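Local coordinates for protein serine acetyltransferase 1, putative (PDB 7BW9) that probably transfers an acetyl group to the hydroxyl of serine in cysteine biosynthesis, and is captured here with bound cysteine, at residues I108-G113 against R125-I130; I130-I135 against I164-G169. One frame throughout, in Å; residues are numbered along the deposited sequence.

Interaction 1. Residues I108-G113 against R125-I130; sequences IAAYTG and RSYPGI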
ATOM      1  N   ILE A 108      15.017 -13.586  12.718  1.00 18.17           N
ATOM      2  CA  ILE A 108      16.475 -13.572  12.820  1.00 18.86           C
ATOM      3  C   ILE A 108      17.084 -12.974  11.561  1.00 14.33           C
ATOM      4  O   ILE A 108      17.991 -12.137  11.630  1.00 15.29           O
ATOM      5  CB  ILE A 108      17.015 -14.991  13.073  1.00 19.73           C
ATOM      6  CG1 ILE A 108      16.609 -15.498  14.472  1.00 21.63           C
ATOM      7  CG2 ILE A 108      18.528 -15.038  12.841  1.00 18.53           C
ATOM      8  CD1 ILE A 108      16.812 -14.503  15.579  1.00 28.57           C
ATOM      9  N   ALA A 109      16.592 -13.402  10.392  1.00 15.82           N
ATOM     10  CA  ALA A 109      17.111 -12.901   9.118  1.00 16.35           C
ATOM     11  C   ALA A 109      16.903 -11.403   8.998  1.00 17.75           C
ATOM     12  O   ALA A 109      17.757 -10.691   8.454  1.00 14.83           O
ATOM     13  CB  ALA A 109      16.430 -13.611   7.944  1.00 12.47           C
ATOM     14  N   ALA A 110      15.754 -10.909   9.487  1.00 13.29           N
ATOM     15  CA  ALA A 110      15.495  -9.471   9.463  1.00 16.34           C
ATOM     16  C   ALA A 110      16.494  -8.733  10.345  1.00 18.36           C
ATOM     17  O   ALA A 110      17.001  -7.663   9.973  1.00 15.00           O
ATOM     18  CB  ALA A 110      14.054  -9.180   9.920  1.00 16.80           C
ATOM     19  N   TYR A 111      16.770  -9.290  11.522  1.00 13.62           N
ATOM     20  CA  TYR A 111      17.701  -8.625  12.466  1.00 18.80           C
ATOM     21  C   TYR A 111      19.124  -8.557  11.902  1.00 16.54           C
ATOM     22  O   TYR A 111      19.736  -7.522  12.035  1.00 18.05           O
ATOM     23  CB  TYR A 111      17.697  -9.279  13.843  1.00 19.51           C
ATOM     24  CG  TYR A 111      18.700  -8.675  14.788  1.00 27.73           C
ATOM     25  CD1 TYR A 111      18.493  -7.431  15.352  1.00 26.57           C
ATOM     26  CD2 TYR A 111      19.861  -9.349  15.112  1.00 31.86           C
ATOM     27  CE1 TYR A 111      19.407  -6.876  16.226  1.00 31.95           C
ATOM     28  CE2 TYR A 111      20.786  -8.811  15.987  1.00 32.00           C
ATOM     29  CZ  TYR A 111      20.559  -7.572  16.542  1.00 34.44           C
ATOM     30  OH  TYR A 111      21.482  -7.057  17.393  1.00 43.35           O
ATOM     31  N   THR A 112      19.618  -9.634  11.302  1.00 14.48           N
ATOM     32  CA  THR A 112      20.982  -9.609  10.768  1.00 24.15           C
ATOM     33  C   THR A 112      21.061  -8.792   9.489  1.00 20.47           C
ATOM     34  O   THR A 112      22.079  -8.144   9.239  1.00 23.10           O
ATOM     35  CB  THR A 112      21.514 -11.027  10.499  1.00 24.79           C
ATOM     36  OG1 THR A 112      20.903 -11.555   9.317  1.00 33.02           O
ATOM     37  CG2 THR A 112      21.194 -11.961  11.637  1.00 21.72           C
ATOM     38  N   GLY A 113      20.002  -8.804   8.680  1.00 21.17           N
ATOM     39  CA  GLY A 113      19.969  -8.158   7.388  1.00 17.05           C
ATOM     40  C   GLY A 113      19.655  -6.678   7.389  1.00 25.04           C
ATOM     41  O   GLY A 113      19.697  -6.056   6.323  1.00 22.45           O
ATOM     42  N   ARG A 125       6.808  -6.720  16.092  1.00 20.49           N
ATOM     43  CA  ARG A 125       5.580  -5.946  16.189  1.00 22.00           C
ATOM     44  C   ARG A 125       5.310  -5.134  14.933  1.00 26.10           C
ATOM     45  O   ARG A 125       4.149  -4.849  14.622  1.00 20.85           O
ATOM     46  CB  ARG A 125       5.646  -5.035  17.413  1.00 22.41           C
ATOM     47  CG  ARG A 125       5.225  -5.784  18.684  1.00 27.03           C
ATOM     48  CD  ARG A 125       5.088  -4.898  19.899  1.00 23.61           C
ATOM     49  NE  ARG A 125       4.184  -3.774  19.718  1.00 21.24           N
ATOM     50  CZ  ARG A 125       2.864  -3.802  19.914  1.00 27.16           C
ATOM     51  NH1 ARG A 125       2.241  -4.921  20.264  1.00 25.90           N
ATOM     52  NH2 ARG A 125       2.155  -2.695  19.752  1.00 22.57           N
ATOM     53  N   SER A 126       6.355  -4.771  14.200  1.00 14.72           N
ATOM     54  CA  SER A 126       6.234  -3.706  13.217  1.00 22.87           C
ATOM     55  C   SER A 126       6.773  -4.006  11.821  1.00 17.61           C
ATOM     56  O   SER A 126       6.468  -3.238  10.908  1.00 20.69           O
ATOM     57  CB  SER A 126       6.924  -2.437  13.735  1.00 23.11           C
ATOM     58  OG  SER A 126       6.297  -1.996  14.926  1.00 29.14           O
ATOM     59  N   TYR A 127       7.545  -5.066  11.606  1.00 17.75           N
ATOM     60  CA  TYR A 127       8.137  -5.246  10.267  1.00 22.40           C
ATOM     61  C   TYR A 127       7.122  -5.855   9.304  1.00 21.36           C
ATOM     62  O   TYR A 127       6.704  -7.003   9.505  1.00 16.40           O
ATOM     63  CB  TYR A 127       9.394  -6.099  10.331  1.00 15.89           C
ATOM     64  CG  TYR A 127      10.643  -5.255  10.488  1.00 15.68           C
ATOM     65  CD1 TYR A 127      10.654  -4.154  11.332  1.00 17.25           C
ATOM     66  CD2 TYR A 127      11.796  -5.540   9.775  1.00 18.81           C
ATOM     67  CE1 TYR A 127      11.789  -3.364  11.482  1.00 17.23           C
ATOM     68  CE2 TYR A 127      12.951  -4.756   9.911  1.00 19.50           C
ATOM     69  CZ  TYR A 127      12.938  -3.669  10.766  1.00 23.39           C
ATOM     70  OH  TYR A 127      14.073  -2.883  10.898  1.00 20.12           O
ATOM     71  N   PRO A 128       6.722  -5.145   8.237  1.00 19.00           N
ATOM     72  CA  PRO A 128       5.725  -5.720   7.313  1.00 14.26           C
ATOM     73  C   PRO A 128       6.203  -6.975   6.610  1.00 17.55           C
ATOM     74  O   PRO A 128       5.367  -7.801   6.222  1.00 14.48           O
ATOM     75  CB  PRO A 128       5.468  -4.591   6.304  1.00 15.29           C
ATOM     76  CG  PRO A 128       6.707  -3.737   6.367  1.00 18.98           C
ATOM     77  CD  PRO A 128       7.179  -3.812   7.810  1.00 17.44           C
ATOM     78  N   GLY A 129       7.517  -7.126   6.400  1.00 14.65           N
ATOM     79  CA  GLY A 129       8.023  -8.324   5.751  1.00 16.71           C
ATOM     80  C   GLY A 129       7.862  -9.562   6.606  1.00 18.04           C
ATOM     81  O   GLY A 129       7.706 -10.668   6.079  1.00 14.13           O
ATOM     82  N   ILE A 130       7.893  -9.388   7.931  1.00 14.79           N
ATOM     83  CA  ILE A 130       7.621 -10.478   8.856  1.00 16.22           C
ATOM     84  C   ILE A 130       6.134 -10.789   8.869  1.00 15.56           C
ATOM     85  O   ILE A 130       5.727 -11.957   8.843  1.00 16.46           O
ATOM     86  CB  ILE A 130       8.123 -10.122  10.271  1.00 15.19           C
ATOM     87  CG1 ILE A 130       9.638  -9.953  10.284  1.00 17.26           C
ATOM     88  CG2 ILE A 130       7.675 -11.163  11.273  1.00 17.87           C
ATOM     89  CD1 ILE A 130      10.399 -11.155   9.790  1.00 18.91           C
TER
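The C-terminal turns of helix 96-113 pass the junction between helices 120-126 and 128-144 with A110 and I130 as the closest backbone pair, their CA atoms 8.0 Å apart. Here a helix packs against an interhelical turn and the start of the next helix, within the helical part of a serine acetyltransferase, a family whose other part is the left-handed parallel beta-helix of hexapeptide repeats. Nearly all of the first segment's share comes from A110: its methyl points at the second segment and sits before two side chains, the ring of Y127 and the end of I130. The ring meets it with its CD2 side, 4.3 Å from CD2 of Y127 to CB of A110, and the methyl lies obliquely to the ring. I130 leaves its backbone at a slant to A110, but CG1 beside the backbone N (chi1 -64°) and a second bend (chi2 -57°) carry CD1 across to the alanine. The contact is apolar and thin, burying 97 Å², and its surroundings complete it: I123 of helix 120-126 touches both A110 and I130, while F177 of strand 177-178 packs on A110 and Y127. Y127 also occupies the N-cap position of helix 128-144. Its hydroxyl links this apolar contact to a cysteine-pocket residue, D114, by a hydrogen bond, with a weak further bond to R152 of the second subunit. On the isoleucine flank, the methyl of A110 is met by the terminal carbon, CD1 of I130 standing 4.2 Å from CB of A110.

Interaction 2. Residues I130-I135 against I164-G169; sequences IHVMMI and IDIHPG
V132 and I164 lie against each other obliquely, whereas the side chain of I166 runs at about a right angle to both V132 and M133. All four are buried, where helix 128-144 packs on strand 165-166, the first strand of the left-handed beta-helix. V132 points both its branches at the strand side. Its CG2, anti to the backbone N while CG1 stands between N and the carbonyl carbon (chi1 76°), comes closest, 3.9 Å from CG2 of I164. The other branch is shared: CG1 of V132 is 4.0 Å from CD1 of I164 and 4.1 Å from CD1 of I166, and so lies against the ends of both isoleucines. The CD1 methyl of I166 also meets sulfur, lying 4.1 Å from SD of M133. The methionine starts out alongside the strand, and the bend at chi2 (-45°) brings the sulfur round to it. Successive residues alternate: I164 and I166 face the helix, while D165 between them has its OD2 hydrogen-bonded to H180 of the third subunit, a residue that lines a cysteine pocket. Further along helix 128-144, Q136 and H140 hydrogen-bond the carbonyls of H167 and P168. Polar bonds thus lie beside the patch of V132, M133, I164 and I166, which itself coheres through dispersion and the exclusion of water.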
ATOM      1  N   ILE A 130       7.893  -9.388   7.931  1.00 14.79           N
ATOM      2  CA  ILE A 130       7.621 -10.478   8.856  1.00 16.22           C
ATOM      3  C   ILE A 130       6.134 -10.789   8.869  1.00 15.56           C
ATOM      4  O   ILE A 130       5.727 -11.957   8.843  1.00 16.46           O
ATOM      5  CB  ILE A 130       8.123 -10.122  10.271  1.00 15.19           C
ATOM      6  CG1 ILE A 130       9.638  -9.953  10.284  1.00 17.26           C
ATOM      7  CG2 ILE A 130       7.675 -11.163  11.273  1.00 17.87           C
ATOM      8  CD1 ILE A 130      10.399 -11.155   9.790  1.00 18.91           C
ATOM      9  N   HIS A 131       5.295  -9.754   8.904  1.00 18.34           N
ATOM     10  CA  HIS A 131       3.856 -10.000   8.962  1.00 23.27           C
ATOM     11  C   HIS A 131       3.382 -10.706   7.705  1.00 13.56           C
ATOM     12  O   HIS A 131       2.527 -11.593   7.775  1.00 19.34           O
ATOM     13  CB  HIS A 131       3.081  -8.695   9.184  1.00 13.23           C
ATOM     14  CG  HIS A 131       3.377  -8.047  10.505  1.00 20.07           C
ATOM     15  ND1 HIS A 131       3.096  -6.723  10.769  1.00 20.34           N
ATOM     16  CD2 HIS A 131       3.942  -8.546  11.630  1.00 17.22           C
ATOM     17  CE1 HIS A 131       3.478  -6.434  12.002  1.00 25.15           C
ATOM     18  NE2 HIS A 131       3.991  -7.523  12.547  1.00 21.85           N
ATOM     19  N   VAL A 132       3.949 -10.359   6.550  1.00 12.31           N
ATOM     20  CA  VAL A 132       3.479 -11.009   5.328  1.00 13.37           C
ATOM     21  C   VAL A 132       3.858 -12.486   5.338  1.00 12.24           C
ATOM     22  O   VAL A 132       3.115 -13.326   4.819  1.00 14.66           O
ATOM     23  CB  VAL A 132       4.006 -10.275   4.071  1.00 15.18           C
ATOM     24  CG1 VAL A 132       5.480 -10.577   3.822  1.00 14.45           C
ATOM     25  CG2 VAL A 132       3.192 -10.667   2.842  1.00 16.45           C
ATOM     26  N   MET A 133       4.992 -12.834   5.954  1.00 14.23           N
ATOM     27  CA  MET A 133       5.417 -14.227   5.993  1.00 14.71           C
ATOM     28  C   MET A 133       4.648 -15.039   7.030  1.00 15.02           C
ATOM     29  O   MET A 133       4.388 -16.225   6.800  1.00 15.39           O
ATOM     30  CB  MET A 133       6.923 -14.305   6.241  1.00 15.86           C
ATOM     31  CG  MET A 133       7.749 -13.892   5.004  1.00 18.59           C
ATOM     32  SD  MET A 133       7.159 -14.625   3.451  1.00 24.73           S
ATOM     33  CE  MET A 133       7.404 -16.369   3.844  1.00 16.63           C
ATOM     34  N   MET A 134       4.265 -14.432   8.162  1.00 11.34           N
ATOM     35  CA  MET A 134       3.292 -15.078   9.043  1.00 16.07           C
ATOM     36  C   MET A 134       2.057 -15.525   8.261  1.00 16.27           C
ATOM     37  O   MET A 134       1.606 -16.667   8.381  1.00 20.34           O
ATOM     38  CB  MET A 134       2.874 -14.127  10.167  1.00 20.86           C
ATOM     39  CG  MET A 134       3.986 -13.633  11.077  1.00 24.24           C
ATOM     40  SD  MET A 134       3.263 -12.628  12.402  1.00 21.98           S
ATOM     41  CE  MET A 134       4.685 -12.303  13.447  1.00 19.82           C
ATOM     42  N   ILE A 135       1.500 -14.634   7.442  1.00 12.44           N
ATOM     43  CA  ILE A 135       0.327 -14.997   6.653  1.00 13.08           C
ATOM     44  C   ILE A 135       0.692 -15.991   5.551  1.00 15.61           C
ATOM     45  O   ILE A 135      -0.034 -16.970   5.321  1.00 12.96           O
ATOM     46  CB  ILE A 135      -0.330 -13.736   6.074  1.00 11.95           C
ATOM     47  CG1 ILE A 135      -0.657 -12.762   7.198  1.00 20.45           C
ATOM     48  CG2 ILE A 135      -1.593 -14.090   5.286  1.00 10.22           C
ATOM     49  CD1 ILE A 135      -1.699 -13.296   8.212  1.00 18.95           C
ATOM     50  N   ILE A 164       2.645  -5.628   0.064  1.00 11.08           N
ATOM     51  CA  ILE A 164       3.457  -6.755  -0.389  1.00 17.85           C
ATOM     52  C   ILE A 164       2.542  -7.825  -0.960  1.00 18.28           C
ATOM     53  O   ILE A 164       1.586  -8.260  -0.295  1.00 15.71           O
ATOM     54  CB  ILE A 164       4.306  -7.340   0.750  1.00 17.38           C
ATOM     55  CG1 ILE A 164       5.169  -6.260   1.400  1.00 10.51           C
ATOM     56  CG2 ILE A 164       5.153  -8.524   0.215  1.00 14.07           C
ATOM     57  CD1 ILE A 164       5.886  -6.768   2.654  1.00 11.82           C
ATOM     58  N   ASP A 165       2.842  -8.270  -2.176  1.00 12.26           N
ATOM     59  CA  ASP A 165       1.964  -9.163  -2.929  1.00 13.32           C
ATOM     60  C   ASP A 165       2.687 -10.483  -3.142  1.00 21.82           C
ATOM     61  O   ASP A 165       3.529 -10.589  -4.044  1.00 16.69           O
ATOM     62  CB  ASP A 165       1.570  -8.520  -4.253  1.00 12.56           C
ATOM     63  CG  ASP A 165       0.448  -9.251  -4.957  1.00 24.53           C
ATOM     64  OD1 ASP A 165       0.141 -10.402  -4.582  1.00 31.28           O
ATOM     65  OD2 ASP A 165      -0.141  -8.661  -5.891  1.00 26.87           O
ATOM     66  N   ILE A 166       2.356 -11.494  -2.335  1.00 14.44           N
ATOM     67  CA  ILE A 166       2.951 -12.822  -2.465  1.00 12.97           C
ATOM     68  C   ILE A 166       1.845 -13.844  -2.675  1.00 16.61           C
ATOM     69  O   ILE A 166       0.892 -13.914  -1.881  1.00 12.27           O
ATOM     70  CB  ILE A 166       3.793 -13.211  -1.235  1.00 13.66           C
ATOM     71  CG1 ILE A 166       4.882 -12.186  -0.970  1.00 16.11           C
ATOM     72  CG2 ILE A 166       4.391 -14.613  -1.421  1.00  8.99           C
ATOM     73  CD1 ILE A 166       5.741 -12.538   0.230  1.00 18.78           C
ATOM     74  N   HIS A 167       1.987 -14.654  -3.717  1.00 10.75           N
ATOM     75  CA  HIS A 167       0.961 -15.640  -4.005  1.00 16.71           C
ATOM     76  C   HIS A 167       0.996 -16.770  -2.970  1.00 12.82           C
ATOM     77  O   HIS A 167       2.062 -17.136  -2.473  1.00 13.58           O
ATOM     78  CB  HIS A 167       1.143 -16.207  -5.410  1.00 14.93           C
ATOM     79  CG  HIS A 167      -0.073 -16.894  -5.940  1.00 16.26           C
ATOM     80  ND1 HIS A 167      -0.374 -18.207  -5.644  1.00 17.29           N
ATOM     81  CD2 HIS A 167      -1.079 -16.446  -6.731  1.00 16.49           C
ATOM     82  CE1 HIS A 167      -1.517 -18.536  -6.223  1.00 20.23           C
ATOM     83  NE2 HIS A 167      -1.961 -17.488  -6.896  1.00 18.45           N
ATOM     84  N   PRO A 168      -0.166 -17.324  -2.608  1.00 13.51           N
ATOM     85  CA  PRO A 168      -0.161 -18.463  -1.673  1.00 17.24           C
ATOM     86  C   PRO A 168       0.591 -19.677  -2.195  1.00 14.09           C
ATOM     87  O   PRO A 168       1.098 -20.480  -1.399  1.00 17.71           O
ATOM     88  CB  PRO A 168      -1.658 -18.763  -1.465  1.00 13.37           C
ATOM     89  CG  PRO A 168      -2.341 -18.164  -2.675  1.00 17.69           C
ATOM     90  CD  PRO A 168      -1.530 -16.946  -3.021  1.00 17.47           C
ATOM     91  N   GLY A 169       0.690 -19.839  -3.511  1.00 18.11           N
ATOM     92  CA  GLY A 169       1.436 -20.957  -4.064  1.00 18.58           C
ATOM     93  C   GLY A 169       2.940 -20.820  -3.991  1.00 19.02           C
ATOM     94  O   GLY A 169       3.643 -21.825  -4.114  1.00 17.71           O
TER

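From the N terminus, helix 96-113 comes first, and interaction 1 closes the short connection through helix 120-126 by bringing the start of helix 128-144 back to it. Interaction 2 opens where interaction 1 ends, on the shared I130, and closes a longer, mostly helical excursion through helix 148-162 at strand 165-166. The two loops are thus in series, neither nested nor crossed, with centres 13 Å apart. Helix 128-144 is common to both, joining helix 96-113 to the first strand of the beta-helix. Where they adjoin, CD1 of I164 packs against P128 and G129, and both contacts border the third subunit.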